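Side-chain contacts in transcriptional regulatory protein (Chlamydia trachomatis, PDB 3Q7R), which may act as a global activator of transcription, binding a cis-acting element in its own promoter and thereby probably promoting its own expression: residues F26-K29 with E30-P34; V54-Y58 with S59-R63; V89-L92 with D93-F96. One frame throughout, in Å; residues are numbered along the deposited sequence.

Interaction 1 of 3, residues F26-K29 with E30-P34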
loop_
_atom_site.group_PDB
_atom_site.type_symbol
_atom_site.label_atom_id
_atom_site.label_comp_id
_atom_site.label_asym_id
_atom_site.label_seq_id
_atom_site.Cartn_x
_atom_site.Cartn_y
_atom_site.Cartn_z
ATOM N N PHE A 26 -20.280 -3.844 -3.770
ATOM C CA PHE A 26 -21.052 -3.887 -5.023
ATOM C C PHE A 26 -20.555 -2.770 -5.970
ATOM O O PHE A 26 -20.401 -3.008 -7.169
ATOM C CB PHE A 26 -22.560 -3.791 -4.735
ATOM C CG PHE A 26 -23.134 -5.047 -4.143
ATOM C CD1 PHE A 26 -22.993 -6.261 -4.813
ATOM C CD2 PHE A 26 -23.769 -5.025 -2.915
ATOM C CE1 PHE A 26 -23.492 -7.436 -4.265
ATOM C CE2 PHE A 26 -24.281 -6.206 -2.362
ATOM C CZ PHE A 26 -24.130 -7.394 -3.032
ATOM N N GLN A 27 -20.234 -1.595 -5.424
ATOM C CA GLN A 27 -19.808 -0.481 -6.260
ATOM C C GLN A 27 -18.414 -0.700 -6.832
ATOM O O GLN A 27 -18.152 -0.321 -7.987
ATOM C CB GLN A 27 -19.881 0.834 -5.494
ATOM C CG GLN A 27 -21.348 1.171 -5.229
ATOM C CD GLN A 27 -21.525 2.442 -4.467
ATOM O OE1 GLN A 27 -20.741 3.372 -4.612
ATOM N NE2 GLN A 27 -22.570 2.501 -3.648
ATOM N N THR A 28 -17.523 -1.314 -6.041
ATOM C CA THR A 28 -16.196 -1.599 -6.540
ATOM C C THR A 28 -16.263 -2.687 -7.598
ATOM O O THR A 28 -15.609 -2.600 -8.616
ATOM C CB THR A 28 -15.256 -2.018 -5.397
ATOM O OG1 THR A 28 -15.147 -0.940 -4.464
ATOM C CG2 THR A 28 -13.859 -2.311 -5.967
ATOM N N LYS A 29 -17.048 -3.720 -7.352
ATOM C CA LYS A 29 -17.128 -4.845 -8.283
ATOM C C LYS A 29 -17.578 -4.355 -9.672
ATOM O O LYS A 29 -17.016 -4.775 -10.710
ATOM C CB LYS A 29 -18.051 -5.895 -7.676
ATOM C CG LYS A 29 -18.429 -7.075 -8.515
ATOM C CD LYS A 29 -19.347 -7.944 -7.633
ATOM C CE LYS A 29 -19.492 -9.337 -8.192
ATOM N NZ LYS A 29 -20.389 -9.337 -9.349
ATOM N N GLU A 30 -18.552 -3.440 -9.725
ATOM C CA GLU A 30 -19.038 -2.946 -11.006
ATOM C C GLU A 30 -18.019 -2.100 -11.768
ATOM O O GLU A 30 -18.157 -1.907 -12.967
ATOM C CB GLU A 30 -20.365 -2.205 -10.834
ATOM C CG GLU A 30 -20.382 -1.019 -9.897
ATOM C CD GLU A 30 -21.800 -0.510 -9.655
ATOM O OE1 GLU A 30 -22.751 -1.271 -9.955
ATOM O OE2 GLU A 30 -21.970 0.637 -9.170
ATOM N N LEU A 31 -17.000 -1.589 -11.082
ATOM C CA LEU A 31 -15.952 -0.831 -11.768
ATOM C C LEU A 31 -14.839 -1.705 -12.314
ATOM O O LEU A 31 -14.039 -1.236 -13.133
ATOM C CB LEU A 31 -15.350 0.217 -10.826
ATOM C CG LEU A 31 -16.344 1.273 -10.314
ATOM C CD1 LEU A 31 -15.716 2.178 -9.266
ATOM C CD2 LEU A 31 -16.886 2.111 -11.492
ATOM N N LEU A 32 -14.757 -2.942 -11.832
ATOM C CA LEU A 32 -13.683 -3.860 -12.240
ATOM C C LEU A 32 -14.131 -4.624 -13.477
ATOM O O LEU A 32 -15.289 -5.015 -13.570
ATOM C CB LEU A 32 -13.327 -4.838 -11.113
ATOM C CG LEU A 32 -12.505 -4.220 -9.964
ATOM C CD1 LEU A 32 -12.421 -5.136 -8.775
ATOM C CD2 LEU A 32 -11.111 -3.858 -10.461
ATOM N N ASN A 33 -13.230 -4.811 -14.435
ATOM C CA ASN A 33 -13.558 -5.578 -15.655
ATOM C C ASN A 33 -13.607 -7.044 -15.258
ATOM O O ASN A 33 -12.600 -7.564 -14.759
ATOM C CB ASN A 33 -12.487 -5.359 -16.716
ATOM C CG ASN A 33 -12.671 -6.259 -17.921
ATOM O OD1 ASN A 33 -13.613 -7.043 -17.983
ATOM N ND2 ASN A 33 -11.760 -6.161 -18.878
ATOM N N PRO A 34 -14.773 -7.702 -15.414
ATOM C CA PRO A 34 -14.923 -9.055 -14.868
ATOM C C PRO A 34 -14.081 -10.085 -15.625
ATOM O O PRO A 34 -13.868 -11.178 -15.120
ATOM C CB PRO A 34 -16.422 -9.338 -15.008
ATOM C CG PRO A 34 -16.863 -8.475 -16.144
ATOM C CD PRO A 34 -16.013 -7.221 -16.055
#
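Glu-30 N donates to Phe-26 O at 3.2 Å, a well-formed i to i+4 bond; beyond it the bonding becomes mixed. One residue on, Leu-31 N donates to Thr-28 O (3.0 Å), an i to i+3 bond. Leu-32 N is shared: its main acceptor is Lys-29 O at 3.1 Å, and a weak, bent bond runs back to Thr-28 O, which therefore receives two donors. Gln-27 O is approached by Glu-30 CG at 3.0 Å and Leu-31 CG at 3.4 Å. Glu-30 CG is wedged between its own backbone N and carbonyl carbon (chi1 58°), which folds the side chain back along the helix; its carboxylate runs beside Gln-27, the two flat groups turned 33° apart. The Thr-28 hydroxyl is bonded to Leu-24 O one turn earlier. On the buried side Thr-28 CG2 faces Leu-32 CD1 at 4.2 Å, and these two residues pack on helix 105-118, Leu-32 also on strand 37-42. In this way i to i+3 bonds join the i to i+4 pattern in the last turn of helix 22-31, within the first beta-alpha-beta unit of this CheY-like receiver fold.

Interaction 2 of 3, residues V54-Y58 with S59-R63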
loop_
_atom_site.group_PDB
_atom_site.type_symbol
_atom_site.label_atom_id
_atom_site.label_comp_id
_atom_site.label_asym_id
_atom_site.label_seq_id
_atom_site.Cartn_x
_atom_site.Cartn_y
_atom_site.Cartn_z
ATOM N N VAL A 54 -6.732 -11.097 -0.870
ATOM C CA VAL A 54 -7.809 -10.864 0.102
ATOM C C VAL A 54 -7.696 -9.435 0.594
ATOM O O VAL A 54 -6.622 -9.025 1.022
ATOM C CB VAL A 54 -7.688 -11.809 1.319
ATOM C CG1 VAL A 54 -8.825 -11.514 2.323
ATOM C CG2 VAL A 54 -7.767 -13.268 0.791
ATOM N N VAL A 55 -8.784 -8.666 0.501
ATOM C CA VAL A 55 -8.779 -7.251 0.956
ATOM C C VAL A 55 -9.557 -7.311 2.250
ATOM O O VAL A 55 -10.712 -7.709 2.238
ATOM C CB VAL A 55 -9.487 -6.360 -0.058
ATOM C CG1 VAL A 55 -9.532 -4.929 0.485
ATOM C CG2 VAL A 55 -8.711 -6.351 -1.377
ATOM N N CYS A 56 -8.904 -7.029 3.397
ATOM C CA CYS A 56 -9.587 -7.271 4.677
ATOM C C CYS A 56 -9.707 -6.016 5.516
ATOM O O CYS A 56 -8.711 -5.338 5.712
ATOM C CB CYS A 56 -8.736 -8.276 5.476
ATOM S SG CYS A 56 -9.557 -8.893 6.977
ATOM N N GLU A 57 -10.902 -5.732 6.025
ATOM C CA GLU A 57 -11.023 -4.661 6.979
ATOM C C GLU A 57 -10.124 -4.903 8.203
ATOM O O GLU A 57 -10.063 -6.028 8.753
ATOM C CB GLU A 57 -12.460 -4.636 7.510
ATOM C CG GLU A 57 -13.452 -4.259 6.426
ATOM C CD GLU A 57 -13.396 -2.801 6.063
ATOM O OE1 GLU A 57 -12.630 -2.014 6.658
ATOM O OE2 GLU A 57 -14.088 -2.413 5.100
ATOM N N TYR A 58 -9.462 -3.845 8.675
ATOM C CA TYR A 58 -8.645 -3.999 9.869
ATOM C C TYR A 58 -9.493 -4.527 11.046
ATOM O O TYR A 58 -9.031 -5.341 11.854
ATOM C CB TYR A 58 -7.993 -2.670 10.217
ATOM C CG TYR A 58 -7.056 -2.769 11.417
ATOM C CD1 TYR A 58 -5.797 -3.385 11.268
ATOM C CD2 TYR A 58 -7.432 -2.278 12.651
ATOM C CE1 TYR A 58 -4.921 -3.477 12.367
ATOM C CE2 TYR A 58 -6.561 -2.381 13.762
ATOM C CZ TYR A 58 -5.303 -2.958 13.562
ATOM O OH TYR A 58 -4.434 -3.043 14.665
ATOM N N SER A 59 -10.733 -4.049 11.172
ATOM C CA SER A 59 -11.584 -4.572 12.223
ATOM C C SER A 59 -11.892 -6.060 12.138
ATOM O O SER A 59 -12.425 -6.620 13.128
ATOM C CB SER A 59 -12.906 -3.811 12.317
ATOM O OG SER A 59 -12.710 -2.428 12.691
ATOM N N LEU A 60 -11.581 -6.700 11.008
ATOM C CA LEU A 60 -11.824 -8.128 10.823
ATOM C C LEU A 60 -10.502 -8.885 10.727
ATOM O O LEU A 60 -10.501 -10.116 10.555
ATOM C CB LEU A 60 -12.681 -8.401 9.620
ATOM C CG LEU A 60 -14.105 -7.849 9.758
ATOM C CD1 LEU A 60 -14.877 -7.917 8.405
ATOM C CD2 LEU A 60 -14.802 -8.622 10.886
ATOM N N LEU A 61 -9.384 -8.165 10.880
ATOM C CA LEU A 61 -8.055 -8.807 10.669
ATOM C C LEU A 61 -7.525 -9.317 12.025
ATOM O O LEU A 61 -7.264 -8.535 12.938
ATOM C CB LEU A 61 -7.059 -7.791 10.163
ATOM C CG LEU A 61 -5.731 -8.452 9.755
ATOM C CD1 LEU A 61 -5.773 -9.251 8.460
ATOM C CD2 LEU A 61 -4.705 -7.289 9.607
ATOM N N PRO A 62 -7.443 -10.621 12.206
ATOM C CA PRO A 62 -6.877 -11.080 13.503
ATOM C C PRO A 62 -5.499 -10.470 13.790
ATOM O O PRO A 62 -4.645 -10.335 12.913
ATOM C CB PRO A 62 -6.665 -12.589 13.279
ATOM C CG PRO A 62 -7.684 -12.938 12.207
ATOM C CD PRO A 62 -7.669 -11.738 11.278
ATOM N N ARG A 63 -5.290 -10.118 15.054
ATOM C CA ARG A 63 -4.075 -9.368 15.370
ATOM C C ARG A 63 -2.835 -10.241 15.378
ATOM O O ARG A 63 -1.742 -9.676 15.325
ATOM C CB ARG A 63 -4.222 -8.755 16.753
ATOM C CG ARG A 63 -5.038 -7.449 16.729
ATOM C CD ARG A 63 -4.089 -6.290 16.235
ATOM N NE ARG A 63 -3.171 -6.023 17.344
ATOM C CZ ARG A 63 -3.494 -5.277 18.398
ATOM N NH1 ARG A 63 -4.702 -4.704 18.463
ATOM N NH2 ARG A 63 -2.622 -5.098 19.406
HETATM O O HOH W 1 -12.030 -1.883 9.484
HETATM O O HOH W 2 -7.432 -5.839 14.143
#
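Leu-60 N donates to Glu-57 O at 2.8 Å and Leu-61 N to Tyr-58 O at 3.0 Å, two consecutive i to i+3 bonds that form a short 3-10 turn at the end of strand 51-57. Two waters extend this polar set. One accepts from Ser-59 N and donates to Glu-57 OE1 (2.9 Å); the other lies near both Tyr-58 O and Leu-61 O, and sits above the Tyr-58 ring, over its centre. In CheY-like receivers the end of this central strand carries the phosphoacceptor aspartate; Glu-57 appears to occupy that place in this atypical regulator, and its carboxylate is gripped by Ser-19, His-21 and a salt bridge to Arg-101. The apolar contacts centre on Cys-56 and Leu-61. Cys-56 SG, anti to its own N (chi1 -171°), lies between Leu-60 CB and Leu-61 CD1, each 4.1 Å away, while the other Leu-61 methyl, CD2, approaches Tyr-58 CD1 at 4.4 Å. Farther out, the doubly bent Arg-63 chain brings CD to 3.6 Å from Tyr-58 OH, the two side chains crossing at a slant without stacking, although their planes are only 14° apart.

Interaction 3 of 3, residues V89-L92 with D93-F96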
loop_
_atom_site.group_PDB
_atom_site.type_symbol
_atom_site.label_atom_id
_atom_site.label_comp_id
_atom_site.label_asym_id
_atom_site.label_seq_id
_atom_site.Cartn_x
_atom_site.Cartn_y
_atom_site.Cartn_z
ATOM N N VAL A 89 2.617 0.919 11.968
ATOM C CA VAL A 89 3.914 0.205 12.017
ATOM C C VAL A 89 3.702 -1.302 12.213
ATOM O O VAL A 89 4.361 -2.143 11.529
ATOM C CB VAL A 89 4.791 0.759 13.177
ATOM C CG1 VAL A 89 5.995 -0.173 13.434
ATOM C CG2 VAL A 89 5.241 2.213 12.869
ATOM N N ASP A 90 2.780 -1.674 13.100
ATOM C CA ASP A 90 2.509 -3.110 13.344
ATOM C C ASP A 90 2.024 -3.843 12.071
ATOM O O ASP A 90 2.517 -4.953 11.761
ATOM C CB ASP A 90 1.485 -3.258 14.487
ATOM C CG ASP A 90 1.116 -4.698 14.762
ATOM O OD1 ASP A 90 1.964 -5.430 15.302
ATOM O OD2 ASP A 90 -0.033 -5.064 14.448
ATOM N N LEU A 91 1.147 -3.171 11.293
ATOM C CA LEU A 91 0.670 -3.789 10.037
ATOM C C LEU A 91 1.826 -4.007 9.083
ATOM O O LEU A 91 1.996 -5.114 8.523
ATOM C CB LEU A 91 -0.372 -2.930 9.310
ATOM C CG LEU A 91 -1.781 -3.040 9.911
ATOM C CD1 LEU A 91 -2.666 -1.946 9.277
ATOM C CD2 LEU A 91 -2.432 -4.461 9.709
ATOM N N LEU A 92 2.645 -2.979 8.915
ATOM C CA LEU A 92 3.725 -3.066 7.932
ATOM C C LEU A 92 4.737 -4.155 8.356
ATOM O O LEU A 92 5.239 -4.940 7.534
ATOM C CB LEU A 92 4.417 -1.721 7.811
ATOM C CG LEU A 92 3.508 -0.611 7.220
ATOM C CD1 LEU A 92 4.160 0.780 7.511
ATOM C CD2 LEU A 92 3.277 -0.797 5.683
ATOM N N ASP A 93 5.023 -4.184 9.651
ATOM C CA ASP A 93 6.006 -5.146 10.153
ATOM C C ASP A 93 5.476 -6.582 10.066
ATOM O O ASP A 93 6.281 -7.531 9.967
ATOM C CB ASP A 93 6.369 -4.839 11.614
ATOM C CG ASP A 93 7.292 -3.612 11.763
ATOM O OD1 ASP A 93 7.747 -3.072 10.747
ATOM O OD2 ASP A 93 7.555 -3.246 12.948
ATOM N N ARG A 94 4.157 -6.750 10.093
ATOM C CA ARG A 94 3.538 -8.053 9.931
ATOM C C ARG A 94 3.372 -8.451 8.456
ATOM O O ARG A 94 2.875 -9.534 8.186
ATOM C CB ARG A 94 2.159 -8.092 10.640
ATOM C CG ARG A 94 2.289 -8.132 12.190
ATOM C CD ARG A 94 0.965 -7.607 12.859
ATOM N NE ARG A 94 -0.127 -8.451 12.493
ATOM C CZ ARG A 94 -1.413 -8.136 12.531
ATOM N NH1 ARG A 94 -1.895 -6.911 12.899
ATOM N NH2 ARG A 94 -2.264 -9.064 12.169
ATOM N N GLY A 95 3.761 -7.572 7.529
ATOM C CA GLY A 95 3.694 -7.870 6.102
ATOM C C GLY A 95 2.502 -7.360 5.356
ATOM O O GLY A 95 2.322 -7.699 4.170
ATOM N N PHE A 96 1.723 -6.481 5.984
ATOM C CA PHE A 96 0.503 -5.991 5.333
ATOM C C PHE A 96 0.630 -4.515 4.902
ATOM O O PHE A 96 0.778 -3.621 5.753
ATOM C CB PHE A 96 -0.651 -6.037 6.333
ATOM C CG PHE A 96 -0.940 -7.428 6.839
ATOM C CD1 PHE A 96 -1.534 -8.363 6.008
ATOM C CD2 PHE A 96 -0.647 -7.787 8.159
ATOM C CE1 PHE A 96 -1.820 -9.666 6.499
ATOM C CE2 PHE A 96 -0.944 -9.081 8.625
ATOM C CZ PHE A 96 -1.508 -10.020 7.760
#
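Asp-90 and Arg-94, one helical turn apart, form a salt bridge in which Arg-94 NH1 reaches Asp-90 OD2 at 3.0 Å, nearly in line with the C-O bond and 15° out of the guanidinium plane. A bend at chi3 (62°) returns the arginine toward the aspartate, and its CD also lies against the carboxylate, so the chain as well as its charged end is held. NH2 bonds away from the helix, with Ile-65 O and, weakly, Pro-62 O, which should limit the group's rotation.

The close-packed part centres on Leu-91 O. It accepts Phe-96 N at 2.9 Å and a weak bond from Arg-94 N, while Gly-95 N donates to Leu-92 O at 3.0 Å. With Gly-95 at a positive phi of 97°, this is a Schellman motif, and it closes the helix and turns the chain out of it. The turn carries Phe-96 back across Leu-91, the two side chains nearly perpendicular and CD2 of each 4.1 Å from the other; Phe-96 CD2 also lies above one face of the Arg-94 guanidinium, offset toward its rim.

By contrast, beyond the backbone bond of Asp-93 N to Val-89 O, the side chains of Val-89 and Asp-93 meet lightly. They run alongside each other, with Val-89 CG1 at 3.5 Å from Asp-93 OD2, and on this exposed side Asp-93 OD1 is hydrogen-bonded to Ser-110 OG of the second subunit. Leu-92, nearby, packs on Leu-114 of that subunit.

Within the chain, Leu-91 and Phe-96 press on strand 75-80, and Leu-91 and Leu-92 on strand 97-100, so that the motif joins helix 85-93 to the strand that follows it, outermost in this chain.

Overall arrangement
Interactions 2 and 3 form one continuous patch, their centres about 12 Å apart, whereas interaction 1 lies across the chain's centre, about 21 Å and 28 Å from them between centres and touching neither. The loop after strand 51-57 meets the end of helix 85-93 where Leu-61 CD2 packs on Leu-91 CD2 at 3.6 Å and Tyr-58 CE1 approaches the same methyl at 3.8 Å; Arg-63 O lies 3.2 Å from Arg-94 CZ. The turn that follows Glu-57, which probably sits where the usual phosphorylation site would be, thus packs against 89-96, the part facing the second subunit. Interaction 1 belongs to the opposite flank, on helix 22-31, away from that subunit.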